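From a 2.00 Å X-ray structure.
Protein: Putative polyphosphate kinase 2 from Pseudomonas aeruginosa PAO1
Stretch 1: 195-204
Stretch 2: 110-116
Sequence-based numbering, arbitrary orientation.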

ATOM      1  N   TYR A 195      25.747   4.870 -25.044  1.00 24.80           N
ATOM      2  CA  TYR A 195      24.401   5.262 -24.649  1.00 24.35           C
ATOM      3  C   TYR A 195      24.364   6.000 -23.295  1.00 25.90           C
ATOM      4  O   TYR A 195      23.572   6.941 -23.133  1.00 23.63           O
ATOM      5  CB  TYR A 195      23.445   4.059 -24.664  1.00 23.56           C
ATOM      6  CG  TYR A 195      23.193   3.564 -26.056  1.00 24.50           C
ATOM      7  CD1 TYR A 195      22.576   4.400 -27.001  1.00 22.31           C
ATOM      8  CD2 TYR A 195      23.569   2.275 -26.451  1.00 22.24           C
ATOM      9  CE1 TYR A 195      22.353   3.962 -28.316  1.00 23.90           C
ATOM     10  CE2 TYR A 195      23.353   1.849 -27.748  1.00 24.35           C
ATOM     11  CZ  TYR A 195      22.734   2.678 -28.650  1.00 22.04           C
ATOM     12  OH  TYR A 195      22.521   2.259 -29.903  1.00 25.02           O
ATOM     13  N   GLY A 196      25.196   5.565 -22.335  1.00 25.38           N
ATOM     14  CA  GLY A 196      25.327   6.264 -21.047  1.00 25.20           C
ATOM     15  C   GLY A 196      25.652   7.747 -21.251  1.00 25.75           C
ATOM     16  O   GLY A 196      25.051   8.643 -20.623  1.00 24.78           O
ATOM     17  N   GLU A 197      26.505   8.039 -22.210  1.00 25.54           N
ATOM     18  CA  GLU A 197      26.786   9.429 -22.508  1.00 26.84           C
ATOM     19  C   GLU A 197      25.570  10.252 -22.930  1.00 27.13           C
ATOM     20  O   GLU A 197      25.408  11.430 -22.511  1.00 28.01           O
ATOM     21  CB  GLU A 197      27.891   9.526 -23.542  1.00 27.45           C
ATOM     22  CG  GLU A 197      28.327  10.946 -23.788  1.00 32.62           C
ATOM     23  CD  GLU A 197      29.781  10.973 -24.196  1.00 39.31           C
ATOM     24  OE1 GLU A 197      30.015  10.614 -25.345  1.00 41.15           O
ATOM     25  OE2 GLU A 197      30.677  11.261 -23.364  1.00 46.11           O
ATOM     26  N   ARG A 198      24.743   9.654 -23.793  1.00 27.51           N
ATOM     27  CA  ARG A 198      23.534  10.278 -24.303  1.00 27.02           C
ATOM     28  C   ARG A 198      22.496  10.441 -23.195  1.00 26.17           C
ATOM     29  O   ARG A 198      21.943  11.516 -23.021  1.00 24.77           O
ATOM     30  CB  ARG A 198      22.975   9.424 -25.450  1.00 27.10           C
ATOM     31  CG  ARG A 198      21.807  10.013 -26.189  1.00 28.14           C
ATOM     32  CD  ARG A 198      21.315   9.087 -27.314  1.00 31.65           C
ATOM     33  NE  ARG A 198      22.454   8.877 -28.184  1.00 37.77           N
ATOM     34  CZ  ARG A 198      22.575   9.219 -29.457  1.00 39.80           C
ATOM     35  NH1 ARG A 198      21.555   9.742 -30.138  1.00 42.38           N
ATOM     36  NH2 ARG A 198      23.760   8.986 -30.071  1.00 40.58           N
ATOM     37  N   VAL A 199      22.274   9.391 -22.408  1.00 25.05           N
ATOM     38  CA  VAL A 199      21.403   9.488 -21.215  1.00 26.11           C
ATOM     39  C   VAL A 199      21.807  10.538 -20.219  1.00 26.31           C
ATOM     40  O   VAL A 199      20.970  11.353 -19.787  1.00 26.25           O
ATOM     41  CB  VAL A 199      21.260   8.083 -20.504  1.00 26.33           C
ATOM     42  CG1 VAL A 199      20.552   8.179 -19.230  1.00 27.69           C
ATOM     43  CG2 VAL A 199      20.505   7.080 -21.453  1.00 24.51           C
ATOM     44  N   LEU A 200      23.098  10.548 -19.862  1.00 26.48           N
ATOM     45  CA  LEU A 200      23.623  11.462 -18.866  1.00 25.89           C
ATOM     46  C   LEU A 200      23.595  12.944 -19.305  1.00 25.44           C
ATOM     47  O   LEU A 200      23.156  13.805 -18.556  1.00 25.27           O
ATOM     48  CB  LEU A 200      25.055  11.023 -18.423  1.00 25.80           C
ATOM     49  CG  LEU A 200      25.058  10.114 -17.163  1.00 27.66           C
ATOM     50  CD1 LEU A 200      24.189   8.829 -17.316  1.00 26.38           C
ATOM     51  CD2 LEU A 200      26.498   9.775 -16.813  1.00 27.30           C
ATOM     52  N   ARG A 201      23.979  13.237 -20.538  1.00 25.82           N
ATOM     53  CA  ARG A 201      23.903  14.587 -21.045  1.00 24.88           C
ATOM     54  C   ARG A 201      22.497  15.161 -20.966  1.00 24.68           C
ATOM     55  O   ARG A 201      22.291  16.353 -20.607  1.00 25.35           O
ATOM     56  CB  ARG A 201      24.451  14.607 -22.487  1.00 25.69           C
ATOM     57  CG  ARG A 201      24.184  15.881 -23.325  1.00 27.72           C
ATOM     58  CD  ARG A 201      24.955  17.114 -22.798  1.00 29.52           C
ATOM     59  NE  ARG A 201      24.604  18.274 -23.613  1.00 27.77           N
ATOM     60  CZ  ARG A 201      25.244  18.645 -24.707  1.00 28.89           C
ATOM     61  NH1 ARG A 201      24.807  19.719 -25.377  1.00 27.11           N
ATOM     62  NH2 ARG A 201      26.301  17.927 -25.130  1.00 27.49           N
ATOM     63  N   ARG A 202      21.519  14.341 -21.326  1.00 23.89           N
ATOM     64  CA  ARG A 202      20.142  14.781 -21.439  1.00 23.18           C
ATOM     65  C   ARG A 202      19.392  14.905 -20.100  1.00 23.17           C
ATOM     66  O   ARG A 202      18.395  15.613 -19.999  1.00 23.35           O
ATOM     67  CB  ARG A 202      19.392  13.844 -22.410  1.00 23.35           C
ATOM     68  CG  ARG A 202      20.014  13.840 -23.777  1.00 22.44           C
ATOM     69  CD  ARG A 202      19.196  13.176 -24.823  1.00 23.93           C
ATOM     70  NE  ARG A 202      19.894  13.132 -26.109  1.00 22.00           N
ATOM     71  CZ  ARG A 202      19.391  12.598 -27.209  1.00 25.63           C
ATOM     72  NH1 ARG A 202      20.118  12.606 -28.329  1.00 28.15           N
ATOM     73  NH2 ARG A 202      18.178  12.064 -27.208  1.00 20.65           N
ATOM     74  N   THR A 203      19.867  14.205 -19.085  1.00 23.57           N
ATOM     75  CA  THR A 203      19.158  14.115 -17.815  1.00 23.67           C
ATOM     76  C   THR A 203      19.931  14.697 -16.656  1.00 24.55           C
ATOM     77  O   THR A 203      19.469  14.633 -15.504  1.00 27.13           O
ATOM     78  CB  THR A 203      18.764  12.663 -17.509  1.00 22.34           C
ATOM     79  OG1 THR A 203      19.951  11.887 -17.403  1.00 22.44           O
ATOM     80  CG2 THR A 203      17.806  12.124 -18.614  1.00 21.27           C
ATOM     81  N   SER A 204      21.091  15.250 -16.926  1.00 25.28           N
ATOM     82  CA  SER A 204      21.810  15.986 -15.902  1.00 26.24           C
ATOM     83  C   SER A 204      21.294  17.424 -15.889  1.00 26.59           C
ATOM     84  O   SER A 204      21.481  18.143 -16.815  1.00 28.02           O
ATOM     85  CB  SER A 204      23.318  15.961 -16.139  1.00 26.14           C
ATOM     86  OG  SER A 204      23.960  16.256 -14.886  1.00 26.68           O
TER
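Stretch 2, residues 110-116: WYSQMLY

Stretch 2 is helical from Trp 110 to Tyr 116 and continues beyond; it lies across the helical segment Tyr 195 to Thr 203, part of a helix that begins earlier, running largely against it: the N-to-C directions differ by 140°, and the axes approach to 10.6 Å. Because the two chains run in roughly opposite senses, Leu 115, late in stretch 2, sits by Tyr 195, the first residue of stretch 1, with CA atoms 6.8 Å apart, whereas Tyr 111, one helical turn earlier, lies beside Val 199, CA to CA 8.0 Å. The backbone of stretch 2 is regular, held by bonds such as Leu 115 N to Tyr 111 O at 3.0 Å and Tyr 116 N to Ser 112 O at 2.9 Å.

Between Tyr 195 CB and Val 199 CG2 the surface of stretch 1 has a shallow hollow, with Gly 196 N as part of its floor. Leu 115 reaches into it. Its CA-to-CB bond points sideways, but with chi1 m and chi2 t the end of the side chain comes nearer, and Leu 115 CD2 rests 3.7 Å from Gly 196 N, in contact with backbone. Leu 115 CD2 also lies 3.7 Å from Tyr 195 CB and 3.8 Å from Val 199 CG2, so a single bump touches three residues spanning one turn of the helix. Tyr 195 contributes the base of its side chain here; CA-to-CB points toward stretch 2, but the ring leads away.

Val 199 is the main bump offered in return. The CA-to-CB bond of Val 199 points toward stretch 2; Val 199 CG1 packs 3.4 Å from Tyr 111 CD1, at an oblique approach to the ring, and Val 199 CG2 lies 4.1 Å from Met 114 SE, in a selenomethionine whose side chain starts sideways and then comes nearer.

The CA-to-CB bond of Tyr 111 points toward stretch 1, and with chi1 m its ring extends past Val 199 to Thr 203, where Tyr 111 OH lies 3.4 Å from Thr 203 CB. No hydrogen bond joins the two stretches. Thr 203 OG1 instead turns back on its own helix, donating to Val 199 O at 2.6 Å, and the Tyr 111 hydroxyl is satisfied elsewhere in the structure. Just beyond, Ser 204 is the first residue to leave helical geometry.

The contact is small, 273 Å² summed over both sides, and rests largely on apolar packing. Glu 197, Arg 198, Arg 201 and Arg 202 take no part, nor do Trp 110, Ser 112, Gln 113 and Tyr 116 of stretch 2.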

ATOM      1  N   TRP A 110      15.003   3.271 -13.527  1.00 21.85           N
ATOM      2  CA  TRP A 110      14.593   3.510 -14.912  1.00 21.25           C
ATOM      3  C   TRP A 110      15.792   3.585 -15.915  1.00 20.88           C
ATOM      4  O   TRP A 110      15.699   3.100 -17.017  1.00 18.34           O
ATOM      5  CB  TRP A 110      13.680   4.739 -14.947  1.00 21.44           C
ATOM      6  CG  TRP A 110      14.054   5.891 -14.090  1.00 20.47           C
ATOM      7  CD1 TRP A 110      14.783   6.957 -14.459  1.00 20.66           C
ATOM      8  CD2 TRP A 110      13.705   6.097 -12.702  1.00 20.69           C
ATOM      9  NE1 TRP A 110      14.888   7.834 -13.426  1.00 22.14           N
ATOM     10  CE2 TRP A 110      14.252   7.331 -12.323  1.00 22.59           C
ATOM     11  CE3 TRP A 110      12.983   5.358 -11.747  1.00 21.11           C
ATOM     12  CZ2 TRP A 110      14.069   7.871 -11.045  1.00 20.30           C
ATOM     13  CZ3 TRP A 110      12.837   5.879 -10.464  1.00 18.64           C
ATOM     14  CH2 TRP A 110      13.386   7.117 -10.134  1.00 20.69           C
ATOM     15  N   TYR A 111      16.932   4.106 -15.500  1.00 20.00           N
ATOM     16  CA  TYR A 111      18.148   4.127 -16.309  1.00 20.88           C
ATOM     17  C   TYR A 111      18.727   2.774 -16.637  1.00 21.16           C
ATOM     18  O   TYR A 111      19.072   2.520 -17.792  1.00 18.38           O
ATOM     19  CB  TYR A 111      19.194   4.993 -15.641  1.00 22.17           C
ATOM     20  CG  TYR A 111      18.752   6.409 -15.525  1.00 22.15           C
ATOM     21  CD1 TYR A 111      18.533   7.175 -16.671  1.00 26.69           C
ATOM     22  CD2 TYR A 111      18.515   6.985 -14.313  1.00 23.04           C
ATOM     23  CE1 TYR A 111      18.110   8.473 -16.605  1.00 25.85           C
ATOM     24  CE2 TYR A 111      18.079   8.281 -14.232  1.00 19.97           C
ATOM     25  CZ  TYR A 111      17.917   9.048 -15.402  1.00 25.78           C
ATOM     26  OH  TYR A 111      17.477  10.379 -15.335  1.00 24.51           O
ATOM     27  N   SER A 112      18.815   1.890 -15.654  1.00 21.32           N
ATOM     28  CA  SER A 112      19.261   0.519 -15.886  1.00 22.22           C
ATOM     29  C   SER A 112      18.331  -0.124 -16.893  1.00 22.13           C
ATOM     30  O   SER A 112      18.763  -0.773 -17.812  1.00 22.29           O
ATOM     31  CB  SER A 112      19.275  -0.324 -14.606  1.00 22.71           C
ATOM     32  OG  SER A 112      19.705   0.434 -13.492  1.00 30.54           O
ATOM     33  N   GLN A 113      17.031   0.049 -16.705  1.00 23.37           N
ATOM     34  CA  GLN A 113      16.067  -0.506 -17.635  1.00 24.02           C
ATOM     35  C   GLN A 113      16.294  -0.059 -19.084  1.00 24.10           C
ATOM     36  O   GLN A 113      16.468  -0.921 -19.965  1.00 23.61           O
ATOM     37  CB  GLN A 113      14.646  -0.169 -17.179  1.00 25.70           C
ATOM     38  CG  GLN A 113      14.220  -0.855 -15.843  1.00 24.71           C
ATOM     39  CD  GLN A 113      12.744  -0.681 -15.570  1.00 27.78           C
ATOM     40  OE1 GLN A 113      12.156   0.334 -15.947  1.00 32.11           O
ATOM     41  NE2 GLN A 113      12.140  -1.654 -14.873  1.00 31.82           N
HETATM   42  N   MSE A 114      16.326   1.259 -19.337  1.00 23.50           N
HETATM   43  CA  MSE A 114      16.522   1.792 -20.719  1.00 23.80           C
HETATM   44  C   MSE A 114      17.913   1.485 -21.364  1.00 23.50           C
HETATM   45  O   MSE A 114      17.989   1.167 -22.538  1.00 23.37           O
HETATM   46  CB  MSE A 114      16.174   3.291 -20.756  1.00 24.37           C
HETATM   47  CG  MSE A 114      17.224   4.215 -20.302  1.00 22.22           C
HETATM   48 SE   MSE A 114      16.717   6.077 -20.263  0.80 29.91          SE
HETATM   49  CE  MSE A 114      15.324   6.103 -18.812  1.00 23.70           C
ATOM     50  N   LEU A 115      18.995   1.498 -20.567  1.00 23.23           N
ATOM     51  CA  LEU A 115      20.336   1.182 -21.053  1.00 23.51           C
ATOM     52  C   LEU A 115      20.440  -0.276 -21.380  1.00 23.89           C
ATOM     53  O   LEU A 115      20.945  -0.650 -22.430  1.00 24.47           O
ATOM     54  CB  LEU A 115      21.411   1.563 -20.015  1.00 22.49           C
ATOM     55  CG  LEU A 115      21.596   3.069 -19.910  1.00 22.90           C
ATOM     56  CD1 LEU A 115      22.470   3.400 -18.695  1.00 24.21           C
ATOM     57  CD2 LEU A 115      22.213   3.643 -21.201  1.00 21.98           C
ATOM     58  N   TYR A 116      19.960  -1.129 -20.483  1.00 25.69           N
ATOM     59  CA  TYR A 116      19.976  -2.574 -20.775  1.00 25.53           C
ATOM     60  C   TYR A 116      19.174  -2.875 -22.044  1.00 24.21           C
ATOM     61  O   TYR A 116      19.631  -3.611 -22.926  1.00 22.18           O
ATOM     62  CB  TYR A 116      19.476  -3.340 -19.562  1.00 29.50           C
ATOM     63  CG  TYR A 116      19.204  -4.802 -19.819  1.00 30.49           C
ATOM     64  CD1 TYR A 116      20.250  -5.747 -19.869  1.00 36.27           C
ATOM     65  CD2 TYR A 116      17.887  -5.254 -20.055  1.00 36.57           C
ATOM     66  CE1 TYR A 116      19.975  -7.107 -20.122  1.00 36.41           C
ATOM     67  CE2 TYR A 116      17.606  -6.603 -20.325  1.00 34.81           C
ATOM     68  CZ  TYR A 116      18.647  -7.520 -20.352  1.00 36.67           C
ATOM     69  OH  TYR A 116      18.349  -8.846 -20.576  1.00 35.61           O
TER